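Side-chain contacts in transcriptional regulator, LacI family (Arthrobacter sp., PDB 4RKQ), which probably represses or otherwise regulates transcription in response to a small-molecule effector, most likely a sugar, as other LacI-family regulators do: residues D62-L67 / D83-V88; A184-H189 / S213-P218; V96-P101 / F110-A115. All coordinates share one frame; numbering follows the deposited sequence.

Interaction 1: residues D62-L67 / D83-V88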
ATOM      1  N   ASP A  62      -3.262   2.244 -22.341  1.00 17.58           N
ATOM      2  CA  ASP A  62      -2.654   0.926 -22.473  1.00 16.57           C
ATOM      3  C   ASP A  62      -3.296  -0.094 -21.489  1.00 13.23           C
ATOM      4  O   ASP A  62      -3.479  -1.251 -21.840  1.00 15.46           O
ATOM      5  CB  ASP A  62      -1.180   0.969 -22.159  1.00 18.24           C
ATOM      6  CG  ASP A  62      -0.387   1.755 -23.184  1.00 39.03           C
ATOM      7  OD1 ASP A  62      -0.618   1.553 -24.387  1.00 30.06           O
ATOM      8  OD2 ASP A  62       0.475   2.558 -22.782  1.00 21.85           O
ATOM      9  N   ALA A  63      -3.606   0.364 -20.281  1.00 14.16           N
ATOM     10  CA  ALA A  63      -4.179  -0.497 -19.282  1.00 12.74           C
ATOM     11  C   ALA A  63      -5.527  -0.979 -19.774  1.00 15.41           C
ATOM     12  O   ALA A  63      -5.811  -2.163 -19.739  1.00 15.31           O
ATOM     13  CB  ALA A  63      -4.304   0.212 -17.944  1.00 14.00           C
ATOM     14  N   VAL A  64      -6.321  -0.073 -20.309  1.00 13.27           N
ATOM     15  CA  VAL A  64      -7.662  -0.420 -20.794  1.00 14.65           C
ATOM     16  C   VAL A  64      -7.583  -1.306 -22.007  1.00 14.41           C
ATOM     17  O   VAL A  64      -8.311  -2.271 -22.088  1.00 14.62           O
ATOM     18  CB  VAL A  64      -8.508   0.818 -21.083  1.00 15.45           C
ATOM     19  CG1 VAL A  64      -9.776   0.440 -21.846  1.00 18.43           C
ATOM     20  CG2 VAL A  64      -8.857   1.519 -19.780  1.00 15.41           C
ATOM     21  N   GLU A  65      -6.659  -1.025 -22.933  1.00 14.15           N
ATOM     22  CA  GLU A  65      -6.416  -1.919 -24.059  1.00 12.00           C
ATOM     23  C   GLU A  65      -6.083  -3.346 -23.692  1.00 15.95           C
ATOM     24  O   GLU A  65      -6.573  -4.295 -24.316  1.00 14.89           O
ATOM     25  CB  GLU A  65      -5.311  -1.364 -24.988  1.00 19.14           C
ATOM     26  CG  GLU A  65      -5.846  -0.196 -25.808  1.00 24.89           C
ATOM     27  CD  GLU A  65      -4.812   0.487 -26.674  1.00 60.13           C
ATOM     28  OE1 GLU A  65      -3.607   0.190 -26.540  1.00 50.42           O
ATOM     29  OE2 GLU A  65      -5.224   1.347 -27.477  1.00 51.93           O
ATOM     30  N   HIS A  66      -5.254  -3.497 -22.677  1.00 16.84           N
ATOM     31  CA  HIS A  66      -4.881  -4.800 -22.129  1.00 15.22           C
ATOM     32  C   HIS A  66      -6.068  -5.521 -21.464  1.00 17.87           C
ATOM     33  O   HIS A  66      -6.346  -6.681 -21.724  1.00 14.98           O
ATOM     34  CB  HIS A  66      -3.745  -4.559 -21.139  1.00 12.02           C
ATOM     35  CG  HIS A  66      -3.421  -5.702 -20.248  1.00 13.15           C
ATOM     36  ND1 HIS A  66      -3.108  -5.528 -18.921  1.00 19.24           N
ATOM     37  CD2 HIS A  66      -3.264  -7.023 -20.501  1.00 21.91           C
ATOM     38  CE1 HIS A  66      -2.799  -6.699 -18.383  1.00 18.37           C
ATOM     39  NE2 HIS A  66      -2.902  -7.622 -19.317  1.00 18.23           N
ATOM     40  N   LEU A  67      -6.790  -4.813 -20.640  1.00 11.49           N
ATOM     41  CA  LEU A  67      -7.863  -5.438 -19.839  1.00 16.19           C
ATOM     42  C   LEU A  67      -9.104  -5.779 -20.672  1.00 13.42           C
ATOM     43  O   LEU A  67      -9.730  -6.815 -20.434  1.00 13.52           O
ATOM     44  CB  LEU A  67      -8.261  -4.508 -18.719  1.00 13.71           C
ATOM     45  CG  LEU A  67      -7.300  -4.220 -17.568  1.00 18.88           C
ATOM     46  CD1 LEU A  67      -7.796  -3.083 -16.699  1.00 19.16           C
ATOM     47  CD2 LEU A  67      -7.105  -5.464 -16.752  1.00 24.81           C
ATOM     48  N   ASP A  83     -11.791   9.388 -22.216  1.00 14.53           N
ATOM     49  CA  ASP A  83     -12.550   9.411 -23.447  1.00 19.12           C
ATOM     50  C   ASP A  83     -12.073   8.362 -24.455  1.00 18.74           C
ATOM     51  O   ASP A  83     -12.882   7.598 -25.044  1.00 17.25           O
ATOM     52  CB  ASP A  83     -12.531  10.824 -24.057  1.00 21.11           C
ATOM     53  CG  ASP A  83     -13.618  11.010 -25.097  1.00 30.74           C
ATOM     54  OD1 ASP A  83     -14.840  10.892 -24.765  1.00 28.24           O
ATOM     55  OD2 ASP A  83     -13.249  11.236 -26.255  1.00 43.17           O
ATOM     56  N   GLN A  84     -10.757   8.338 -24.681  1.00 20.39           N
ATOM     57  CA  GLN A  84     -10.168   7.362 -25.573  1.00 17.53           C
ATOM     58  C   GLN A  84     -10.343   5.923 -25.075  1.00 14.76           C
ATOM     59  O   GLN A  84     -10.594   5.019 -25.853  1.00 15.20           O
ATOM     60  CB  GLN A  84      -8.683   7.640 -25.769  1.00 24.28           C
ATOM     61  CG  GLN A  84      -8.412   8.936 -26.542  1.00 44.78           C
ATOM     62  CD  GLN A  84      -6.940   9.298 -26.602  1.00 50.72           C
ATOM     63  OE1 GLN A  84      -6.502  10.259 -25.983  1.00 70.98           O
ATOM     64  NE2 GLN A  84      -6.169   8.517 -27.345  1.00 48.76           N
ATOM     65  N   ALA A  85     -10.202   5.723 -23.777  1.00 11.16           N
ATOM     66  CA  ALA A  85     -10.453   4.401 -23.197  1.00 14.57           C
ATOM     67  C   ALA A  85     -11.916   3.926 -23.373  1.00 13.44           C
ATOM     68  O   ALA A  85     -12.155   2.754 -23.671  1.00 12.25           O
ATOM     69  CB  ALA A  85     -10.058   4.392 -21.737  1.00 12.92           C
ATOM     70  N   GLN A  86     -12.897   4.803 -23.203  1.00 11.33           N
ATOM     71  CA  GLN A  86     -14.275   4.364 -23.442  1.00 17.44           C
ATOM     72  C   GLN A  86     -14.469   4.009 -24.908  1.00 21.51           C
ATOM     73  O   GLN A  86     -15.228   3.090 -25.257  1.00 15.59           O
ATOM     74  CB  GLN A  86     -15.291   5.409 -22.988  1.00 13.41           C
ATOM     75  CG  GLN A  86     -16.744   4.954 -23.112  1.00 18.22           C
ATOM     76  CD  GLN A  86     -17.051   3.757 -22.223  1.00 14.10           C
ATOM     77  OE1 GLN A  86     -17.292   3.890 -21.018  1.00 15.29           O
ATOM     78  NE2 GLN A  86     -16.994   2.561 -22.810  1.00 16.66           N
ATOM     79  N   THR A  87     -13.795   4.725 -25.789  1.00 15.38           N
ATOM     80  CA  THR A  87     -13.846   4.363 -27.225  1.00 15.96           C
ATOM     81  C   THR A  87     -13.338   2.943 -27.497  1.00 15.28           C
ATOM     82  O   THR A  87     -13.972   2.163 -28.231  1.00 16.96           O
ATOM     83  CB  THR A  87     -13.117   5.431 -28.093  1.00 21.87           C
ATOM     84  OG1 THR A  87     -13.781   6.672 -27.887  1.00 20.29           O
ATOM     85  CG2 THR A  87     -13.140   5.086 -29.565  1.00 24.61           C
ATOM     86  N   VAL A  88     -12.234   2.594 -26.870  1.00 14.38           N
ATOM     87  CA  VAL A  88     -11.665   1.257 -26.993  1.00 13.45           C
ATOM     88  C   VAL A  88     -12.677   0.264 -26.450  1.00 16.43           C
ATOM     89  O   VAL A  88     -12.988  -0.762 -27.079  1.00 14.70           O
ATOM     90  CB  VAL A  88     -10.332   1.178 -26.202  1.00 15.38           C
ATOM     91  CG1 VAL A  88      -9.902  -0.252 -25.925  1.00 19.59           C
ATOM     92  CG2 VAL A  88      -9.216   1.932 -26.929  1.00 21.29           C
TER
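Val64 meets Ala85 and Val88 where two neighbouring helices of a Rossmann-like alpha/beta subdomain, the N-terminal lobe of the periplasmic-binding-protein fold, lie side by side. Helices 60-67 and 82-89 follow successive strands of a parallel sheet, so they run the same way: the short segments make an angle of 14° with axes 9.3 Å apart. The closest touch is between methyls, Val64 CG2 and Ala85 CB at 3.7 Å. The other branch, Val64 CG1, stands anti to the backbone N (chi1 168°) and reaches Val88 CG1 at 4.1 Å while also lying against the backbone oxygen of Ala85. Further out, Glu65 sends its extended chain across Val88 at about a right angle, its CG methylene resting on both valine methyls. A serine in place of Val88 would probably leave the CG methylene of Glu65 without its apolar support and open a gap beside Val64 CG1. No hydrogen bond spans the two segments. Gln86 OE1 takes the backbone N-H groups of Leu94 and Ala105, fixing helix 82-89 to what follows it, and Leu78 packs on Val64 and Ala85. On helix 60-67, His66 stacks on His47 of the second subunit and bonds to Asp51 of its own chain. On the exposed side of the contact, Glu65 OE2 lies 4.1 Å from Val88 CG2.

Interaction 2: residues A184-H189 / S213-P218; sequences AFLREH and SGRRVP
The C-terminal end of helix 175-188 packs against the loop that leaves helix 200-212, in the C-terminal lobe of the periplasmic-binding-protein fold. Gly214, with positive phi, closes helix 200-212 in a Schellman motif, and the chain turns so that Arg215 reaches back to the neighbouring helix. Leu186 carries the other side of the contact. Its CD2 lies over one face of the Arg215 guanidinium, 3.8 Å above the plane and offset toward the rim. The two side chains slide past each other in opposite directions: the arginine, extended from CG to NE, brings NE to 3.9 Å from Leu186 CB. Leu186 CG is anti to the carbonyl carbon (chi1 -68°), which turns both methyls to the arginine; CD1 also reaches Ser213 OG at 4.2 Å. At the leucine's own backbone, Arg215 NH1 comes to 3.1 Å from Leu186 O, at too poor an angle for a hydrogen bond. Arg215 NH2 instead makes a weak hydrogen bond to Pro190 O, whereas Arg215 NE is buried by the leucine with no polar partner in the model. Ser213 OG hydrogen-bonds back to Ala209 O, in the last turn of helix 200-212. Leu210 of helix 200-212 touches both Leu186 and Arg215, while on helix 175-188 Phe185 packs against Ser167 and Ile169 of strand 166-171, the edge strand of the sheet in this chain.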
ATOM      1  N   ALA A 184      13.395  22.636   2.462  1.00 34.88           N
ATOM      2  CA  ALA A 184      14.006  23.792   1.777  1.00 30.91           C
ATOM      3  C   ALA A 184      13.203  25.044   2.049  1.00 35.40           C
ATOM      4  O   ALA A 184      13.746  26.086   2.395  1.00 39.45           O
ATOM      5  CB  ALA A 184      14.098  23.558   0.281  1.00 29.31           C
ATOM      6  N   PHE A 185      11.893  24.913   1.913  1.00 31.52           N
ATOM      7  CA  PHE A 185      10.966  25.991   2.187  1.00 28.40           C
ATOM      8  C   PHE A 185      10.994  26.482   3.633  1.00 31.37           C
ATOM      9  O   PHE A 185      10.963  27.682   3.864  1.00 31.65           O
ATOM     10  CB  PHE A 185       9.554  25.535   1.860  1.00 30.46           C
ATOM     11  CG  PHE A 185       8.521  26.598   2.043  1.00 27.75           C
ATOM     12  CD1 PHE A 185       8.302  27.539   1.064  1.00 32.18           C
ATOM     13  CD2 PHE A 185       7.777  26.646   3.186  1.00 25.47           C
ATOM     14  CE1 PHE A 185       7.359  28.519   1.237  1.00 30.13           C
ATOM     15  CE2 PHE A 185       6.826  27.613   3.374  1.00 28.72           C
ATOM     16  CZ  PHE A 185       6.604  28.544   2.388  1.00 29.20           C
ATOM     17  N   LEU A 186      10.993  25.558   4.596  1.00 33.76           N
ATOM     18  CA  LEU A 186      11.041  25.912   6.021  1.00 25.60           C
ATOM     19  C   LEU A 186      12.353  26.632   6.449  1.00 32.30           C
ATOM     20  O   LEU A 186      12.302  27.468   7.332  1.00 44.28           O
ATOM     21  CB  LEU A 186      10.818  24.676   6.892  1.00 28.77           C
ATOM     22  CG  LEU A 186       9.407  24.085   6.826  1.00 37.08           C
ATOM     23  CD1 LEU A 186       9.416  22.670   7.375  1.00 30.37           C
ATOM     24  CD2 LEU A 186       8.402  24.942   7.582  1.00 29.86           C
ATOM     25  N   ARG A 187      13.498  26.303   5.831  1.00 32.52           N
ATOM     26  CA  ARG A 187      14.756  27.101   5.981  1.00 44.47           C
ATOM     27  C   ARG A 187      14.509  28.575   5.663  1.00 44.02           C
ATOM     28  O   ARG A 187      14.919  29.453   6.398  1.00 47.00           O
ATOM     29  CB  ARG A 187      15.906  26.572   5.074  1.00 39.38           C
ATOM     30  CG  ARG A 187      17.072  25.936   5.831  1.00 69.74           C
ATOM     31  CD  ARG A 187      17.383  24.526   5.351  1.00 90.86           C
ATOM     32  NE  ARG A 187      17.939  24.490   4.004  1.00 92.89           N
ATOM     33  CZ  ARG A 187      17.853  23.453   3.164  1.00132.35           C
ATOM     34  NH1 ARG A 187      18.395  23.550   1.962  1.00 73.47           N
ATOM     35  NH2 ARG A 187      17.226  22.323   3.493  1.00 61.01           N
ATOM     36  N   GLU A 188      13.816  28.818   4.561  1.00 35.83           N
ATOM     37  CA  GLU A 188      13.483  30.151   4.120  1.00 39.93           C
ATOM     38  C   GLU A 188      12.288  30.763   4.836  1.00 52.71           C
ATOM     39  O   GLU A 188      12.253  31.961   5.015  1.00 47.41           O
ATOM     40  CB  GLU A 188      13.253  30.149   2.612  1.00 35.78           C
ATOM     41  CG  GLU A 188      14.544  30.061   1.806  1.00 91.18           C
ATOM     42  CD  GLU A 188      14.488  30.854   0.508  1.00160.36           C
ATOM     43  OE1 GLU A 188      15.433  31.630   0.238  1.00 90.36           O
ATOM     44  OE2 GLU A 188      13.494  30.716  -0.238  1.00111.45           O
ATOM     45  N   HIS A 189      11.313  29.958   5.251  1.00 46.19           N
ATOM     46  CA  HIS A 189      10.101  30.480   5.878  1.00 27.15           C
ATOM     47  C   HIS A 189       9.819  29.831   7.239  1.00 32.93           C
ATOM     48  O   HIS A 189       8.851  29.114   7.410  1.00 31.14           O
ATOM     49  CB  HIS A 189       8.906  30.357   4.923  1.00 36.08           C
ATOM     50  CG  HIS A 189       9.063  31.137   3.649  1.00 37.25           C
ATOM     51  ND1 HIS A 189       8.535  32.399   3.476  1.00 82.42           N
ATOM     52  CD2 HIS A 189       9.704  30.840   2.495  1.00 43.61           C
ATOM     53  CE1 HIS A 189       8.831  32.838   2.265  1.00 63.64           C
ATOM     54  NE2 HIS A 189       9.540  31.911   1.650  1.00 58.16           N
ATOM     55  N   SER A 213      13.351  19.729  11.348  1.00 38.62           N
ATOM     56  CA  SER A 213      13.606  21.162  11.499  1.00 38.78           C
ATOM     57  C   SER A 213      13.401  21.614  12.934  1.00 32.62           C
ATOM     58  O   SER A 213      13.470  22.786  13.225  1.00 37.35           O
ATOM     59  CB  SER A 213      12.643  21.948  10.586  1.00 25.09           C
ATOM     60  OG  SER A 213      13.045  21.828   9.238  1.00 47.32           O
ATOM     61  N   GLY A 214      13.061  20.692  13.815  1.00 35.77           N
ATOM     62  CA  GLY A 214      12.827  21.024  15.199  1.00 33.52           C
ATOM     63  C   GLY A 214      11.513  21.695  15.447  1.00 41.07           C
ATOM     64  O   GLY A 214      11.363  22.357  16.473  1.00 31.39           O
ATOM     65  N   ARG A 215      10.545  21.524  14.541  1.00 27.27           N
ATOM     66  CA  ARG A 215       9.202  22.077  14.771  1.00 20.19           C
ATOM     67  C   ARG A 215       8.204  21.081  15.276  1.00 40.75           C
ATOM     68  O   ARG A 215       8.010  20.025  14.687  1.00 45.04           O
ATOM     69  CB  ARG A 215       8.652  22.759  13.516  1.00 25.15           C
ATOM     70  CG  ARG A 215       9.569  23.850  12.948  1.00 38.32           C
ATOM     71  CD  ARG A 215       9.320  24.021  11.456  1.00107.78           C
ATOM     72  NE  ARG A 215      10.455  24.618  10.763  1.00131.07           N
ATOM     73  CZ  ARG A 215      10.798  25.900  10.826  1.00 54.95           C
ATOM     74  NH1 ARG A 215      11.869  26.313  10.155  1.00 68.79           N
ATOM     75  NH2 ARG A 215      10.106  26.761  11.568  1.00200.00           N
ATOM     76  N   ARG A 216       7.546  21.433  16.371  1.00 24.69           N
ATOM     77  CA  ARG A 216       6.543  20.563  16.923  1.00 28.85           C
ATOM     78  C   ARG A 216       5.299  20.591  16.054  1.00 30.05           C
ATOM     79  O   ARG A 216       4.906  21.657  15.565  1.00 27.15           O
ATOM     80  CB  ARG A 216       6.174  20.991  18.327  1.00 24.79           C
ATOM     81  CG  ARG A 216       7.325  20.853  19.304  1.00 33.36           C
ATOM     82  CD  ARG A 216       6.975  21.502  20.628  1.00 39.64           C
ATOM     83  NE  ARG A 216       6.665  22.925  20.458  1.00 41.69           N
ATOM     84  CZ  ARG A 216       5.842  23.617  21.241  1.00 41.55           C
ATOM     85  NH1 ARG A 216       5.238  23.048  22.276  1.00 40.52           N
ATOM     86  NH2 ARG A 216       5.611  24.894  20.987  1.00 44.23           N
ATOM     87  N   VAL A 217       4.663  19.430  15.901  1.00 28.40           N
ATOM     88  CA  VAL A 217       3.390  19.348  15.232  1.00 25.54           C
ATOM     89  C   VAL A 217       2.435  18.703  16.175  1.00 24.05           C
ATOM     90  O   VAL A 217       2.681  17.574  16.591  1.00 30.04           O
ATOM     91  CB  VAL A 217       3.486  18.481  13.968  1.00 26.38           C
ATOM     92  CG1 VAL A 217       2.105  18.319  13.363  1.00 19.01           C
ATOM     93  CG2 VAL A 217       4.488  19.072  13.022  1.00 27.41           C
ATOM     94  N   PRO A 218       1.317  19.342  16.509  1.00 22.34           N
ATOM     95  CA  PRO A 218       0.797  20.545  15.903  1.00 18.45           C
ATOM     96  C   PRO A 218       1.184  21.851  16.598  1.00 54.71           C
ATOM     97  O   PRO A 218       0.767  22.897  16.133  1.00 32.79           O
ATOM     98  CB  PRO A 218      -0.710  20.362  16.097  1.00 18.88           C
ATOM     99  CG  PRO A 218      -0.817  19.697  17.429  1.00 38.60           C
ATOM    100  CD  PRO A 218       0.400  18.808  17.530  1.00 25.67           C
TER

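Interaction 3: residues V96-P101 / F110-A115; sequences VLDENP and FDYQHA
Asp98 and Tyr112 meet by a hydrogen bond near the centre of the folded chain, just beyond the C-terminal ends of two parallel strands, 94-97 and 106-110. In periplasmic-binding-protein-like folds this is the edge where ligands usually bind; a 1,2-ethanediol about 5 Å from the Asp98 side chain probably comes from the crystallisation liquor. Asp98, just past strand 94-97, takes up left-handed helical phi/psi, and with CG roughly anti to the backbone N (chi1 -156°) the carboxylate swings across toward Tyr112. Tyr112 OH donates to Asp98 OD1 over 2.6 Å, meeting that oxygen from above the carboxylate plane, 40° out of it. The two side chains cross at about a right angle, and OD1 sits at the edge of the tyrosine ring, close to the ring plane. Phe110 has its CG beside the backbone N (chi1 -57°), which turns the ring edge to Asp98 and Leu97: CD1 lies 3.7 Å from Asp98 OD1, and CZ is 4.4 Å from Leu97 CD2. Phe110 CB rests over one face of the Tyr112 ring, offset toward its rim. Arg151 forms a long, weak ion pair with Asp98 OD2, and Tyr112 packs on Val150 and Ala154 of helix 150-161. Asp111 is the N-cap of helix 112-125, OD1 accepting from His114 N at 3.0 Å. A water donates to Asp98 OD1 and accepts from Phe110 N, each at 2.9 Å.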
ATOM      1  N   VAL A  96     -14.517   5.985 -14.622  1.00 11.98           N
ATOM      2  CA  VAL A  96     -13.294   6.723 -14.194  1.00 14.93           C
ATOM      3  C   VAL A  96     -13.466   7.560 -12.958  1.00 20.61           C
ATOM      4  O   VAL A  96     -14.544   8.067 -12.677  1.00 17.52           O
ATOM      5  CB  VAL A  96     -12.771   7.662 -15.317  1.00 18.11           C
ATOM      6  CG1 VAL A  96     -12.263   6.870 -16.498  1.00 30.19           C
ATOM      7  CG2 VAL A  96     -13.848   8.643 -15.772  1.00 22.78           C
ATOM      8  N   LEU A  97     -12.377   7.746 -12.223  1.00 13.84           N
ATOM      9  CA  LEU A  97     -12.395   8.598 -11.082  1.00 15.89           C
ATOM     10  C   LEU A  97     -11.435   9.751 -11.240  1.00 16.77           C
ATOM     11  O   LEU A  97     -10.357   9.616 -11.833  1.00 16.39           O
ATOM     12  CB  LEU A  97     -11.952   7.828  -9.843  1.00 21.31           C
ATOM     13  CG  LEU A  97     -12.939   6.761  -9.421  1.00 20.34           C
ATOM     14  CD1 LEU A  97     -12.708   5.421 -10.114  1.00 22.64           C
ATOM     15  CD2 LEU A  97     -12.871   6.631  -7.916  1.00 24.61           C
ATOM     16  N   ASP A  98     -11.850  10.888 -10.696  1.00 16.92           N
ATOM     17  CA  ASP A  98     -10.963  12.034 -10.486  1.00 14.91           C
ATOM     18  C   ASP A  98     -10.412  12.662 -11.764  1.00 24.04           C
ATOM     19  O   ASP A  98      -9.343  13.253 -11.745  1.00 20.09           O
ATOM     20  CB  ASP A  98      -9.842  11.641  -9.508  1.00 18.23           C
ATOM     21  CG  ASP A  98      -9.242  12.850  -8.786  1.00 35.88           C
ATOM     22  OD1 ASP A  98      -9.997  13.785  -8.499  1.00 23.19           O
ATOM     23  OD2 ASP A  98      -8.015  12.899  -8.567  1.00 30.44           O
ATOM     24  N   GLU A  99     -11.166  12.605 -12.860  1.00 13.34           N
ATOM     25  CA  GLU A  99     -10.770  13.296 -14.081  1.00 15.25           C
ATOM     26  C   GLU A  99     -11.983  13.660 -14.895  1.00 19.05           C
ATOM     27  O   GLU A  99     -13.074  13.239 -14.589  1.00 17.65           O
ATOM     28  CB  GLU A  99      -9.762  12.480 -14.897  1.00 27.27           C
ATOM     29  CG  GLU A  99     -10.259  11.156 -15.486  1.00 23.22           C
ATOM     30  CD  GLU A  99      -9.227  10.538 -16.487  1.00 26.45           C
ATOM     31  OE1 GLU A  99      -9.353  10.732 -17.696  1.00 29.14           O
ATOM     32  OE2 GLU A  99      -8.270   9.915 -16.068  1.00 27.19           O
ATOM     33  N   ASN A 100     -11.795  14.451 -15.943  1.00 14.42           N
ATOM     34  CA  ASN A 100     -12.885  14.820 -16.833  1.00 16.71           C
ATOM     35  C   ASN A 100     -13.246  13.526 -17.585  1.00 17.13           C
ATOM     36  O   ASN A 100     -12.417  12.953 -18.259  1.00 17.71           O
ATOM     37  CB  ASN A 100     -12.420  15.888 -17.816  1.00 22.76           C
ATOM     38  CG  ASN A 100     -13.509  16.302 -18.816  1.00 25.07           C
ATOM     39  OD1 ASN A 100     -14.286  15.492 -19.308  1.00 21.51           O
ATOM     40  ND2 ASN A 100     -13.521  17.589 -19.156  1.00 25.81           N
ATOM     41  N   PRO A 101     -14.489  13.069 -17.455  1.00 13.01           N
ATOM     42  CA  PRO A 101     -14.780  11.724 -17.966  1.00 15.39           C
ATOM     43  C   PRO A 101     -15.007  11.646 -19.476  1.00 18.89           C
ATOM     44  O   PRO A 101     -15.133  10.540 -20.017  1.00 17.35           O
ATOM     45  CB  PRO A 101     -16.075  11.353 -17.220  1.00 17.63           C
ATOM     46  CG  PRO A 101     -16.702  12.647 -16.844  1.00 15.02           C
ATOM     47  CD  PRO A 101     -15.586  13.621 -16.639  1.00 18.39           C
ATOM     48  N   PHE A 110     -14.758  14.470  -7.136  1.00 18.11           N
ATOM     49  CA  PHE A 110     -14.785  14.878  -5.713  1.00 14.02           C
ATOM     50  C   PHE A 110     -14.923  16.395  -5.710  1.00 23.33           C
ATOM     51  O   PHE A 110     -14.440  17.040  -6.616  1.00 23.98           O
ATOM     52  CB  PHE A 110     -13.530  14.440  -5.017  1.00 24.12           C
ATOM     53  CG  PHE A 110     -13.306  12.964  -5.123  1.00 19.40           C
ATOM     54  CD1 PHE A 110     -12.657  12.436  -6.230  1.00 24.49           C
ATOM     55  CD2 PHE A 110     -13.809  12.111  -4.167  1.00 27.49           C
ATOM     56  CE1 PHE A 110     -12.510  11.068  -6.374  1.00 27.11           C
ATOM     57  CE2 PHE A 110     -13.632  10.751  -4.282  1.00 28.31           C
ATOM     58  CZ  PHE A 110     -12.990  10.233  -5.388  1.00 22.35           C
ATOM     59  N   ASP A 111     -15.627  16.923  -4.717  1.00 22.76           N
ATOM     60  CA  ASP A 111     -15.860  18.364  -4.592  1.00 24.97           C
ATOM     61  C   ASP A 111     -14.673  19.033  -3.934  1.00 23.09           C
ATOM     62  O   ASP A 111     -14.602  19.120  -2.704  1.00 21.67           O
ATOM     63  CB  ASP A 111     -17.089  18.569  -3.741  1.00 22.06           C
ATOM     64  CG  ASP A 111     -17.533  20.014  -3.681  1.00 36.74           C
ATOM     65  OD1 ASP A 111     -16.778  20.953  -4.027  1.00 23.14           O
ATOM     66  OD2 ASP A 111     -18.658  20.188  -3.249  1.00 28.67           O
ATOM     67  N   TYR A 112     -13.712  19.484  -4.729  1.00 19.27           N
ATOM     68  CA  TYR A 112     -12.531  20.075  -4.126  1.00 15.42           C
ATOM     69  C   TYR A 112     -12.741  21.498  -3.591  1.00 26.63           C
ATOM     70  O   TYR A 112     -11.974  21.944  -2.748  1.00 23.41           O
ATOM     71  CB  TYR A 112     -11.333  20.038  -5.050  1.00 22.93           C
ATOM     72  CG  TYR A 112     -10.874  18.651  -5.361  1.00 21.93           C
ATOM     73  CD1 TYR A 112     -10.312  17.863  -4.376  1.00 17.44           C
ATOM     74  CD2 TYR A 112     -10.983  18.126  -6.646  1.00 23.45           C
ATOM     75  CE1 TYR A 112      -9.863  16.578  -4.654  1.00 22.26           C
ATOM     76  CE2 TYR A 112     -10.550  16.839  -6.933  1.00 18.18           C
ATOM     77  CZ  TYR A 112     -10.005  16.056  -5.918  1.00 21.02           C
ATOM     78  OH  TYR A 112      -9.523  14.784  -6.188  1.00 20.92           O
ATOM     79  N   GLN A 113     -13.762  22.201  -4.045  1.00 21.68           N
ATOM     80  CA  GLN A 113     -14.077  23.490  -3.419  1.00 24.98           C
ATOM     81  C   GLN A 113     -14.555  23.296  -2.001  1.00 18.91           C
ATOM     82  O   GLN A 113     -14.192  24.047  -1.095  1.00 26.93           O
ATOM     83  CB  GLN A 113     -15.133  24.224  -4.215  1.00 31.97           C
ATOM     84  CG  GLN A 113     -14.543  24.665  -5.526  1.00 38.37           C
ATOM     85  CD  GLN A 113     -15.404  25.658  -6.237  1.00 73.24           C
ATOM     86  OE1 GLN A 113     -16.298  26.267  -5.644  1.00 59.81           O
ATOM     87  NE2 GLN A 113     -15.137  25.838  -7.519  1.00 63.62           N
ATOM     88  N   HIS A 114     -15.370  22.286  -1.799  1.00 29.26           N
ATOM     89  CA  HIS A 114     -15.807  21.951  -0.486  1.00 22.53           C
ATOM     90  C   HIS A 114     -14.659  21.500   0.433  1.00 24.54           C
ATOM     91  O   HIS A 114     -14.567  21.915   1.598  1.00 31.27           O
ATOM     92  CB  HIS A 114     -16.853  20.892  -0.557  1.00 30.35           C
ATOM     93  CG  HIS A 114     -17.132  20.264   0.758  1.00 35.16           C
ATOM     94  ND1 HIS A 114     -18.064  20.769   1.630  1.00 33.73           N
ATOM     95  CD2 HIS A 114     -16.568  19.200   1.375  1.00 39.67           C
ATOM     96  CE1 HIS A 114     -18.098  20.018   2.711  1.00 28.26           C
ATOM     97  NE2 HIS A 114     -17.188  19.069   2.591  1.00 45.19           N
ATOM     98  N   ALA A 115     -13.785  20.639  -0.077  1.00 22.21           N
ATOM     99  CA  ALA A 115     -12.644  20.160   0.708  1.00 25.24           C
ATOM    100  C   ALA A 115     -11.747  21.325   1.123  1.00 27.19           C
ATOM    101  O   ALA A 115     -11.255  21.365   2.252  1.00 28.08           O
ATOM    102  CB  ALA A 115     -11.818  19.145  -0.101  1.00 18.46           C
TER
HETATM  103  O   HOH W   1     -12.660  14.684  -9.140  1.00 28.85           O

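Interactions 1 and 3 are successive in the chain: helix 82-89 leads into strand 94-97, and the nearest atoms of the two interactions are about 4 Å apart without touching. Interaction 2 is remote, its centre about 44 Å from that of interaction 1 and on the opposite side of the chain's centre. All three are partly buried. Neither outer contact has a hydrogen bond across its segments, yet interaction 1 joins aliphatic groups between two parallel helices whereas interaction 2, between a helix end and a loop, sets a leucine over an arginine's flat face. Interaction 3, whose centre is 9 Å from the chain's centre, is the polar one, with a carboxylate, a phenol and a water at the strand ends.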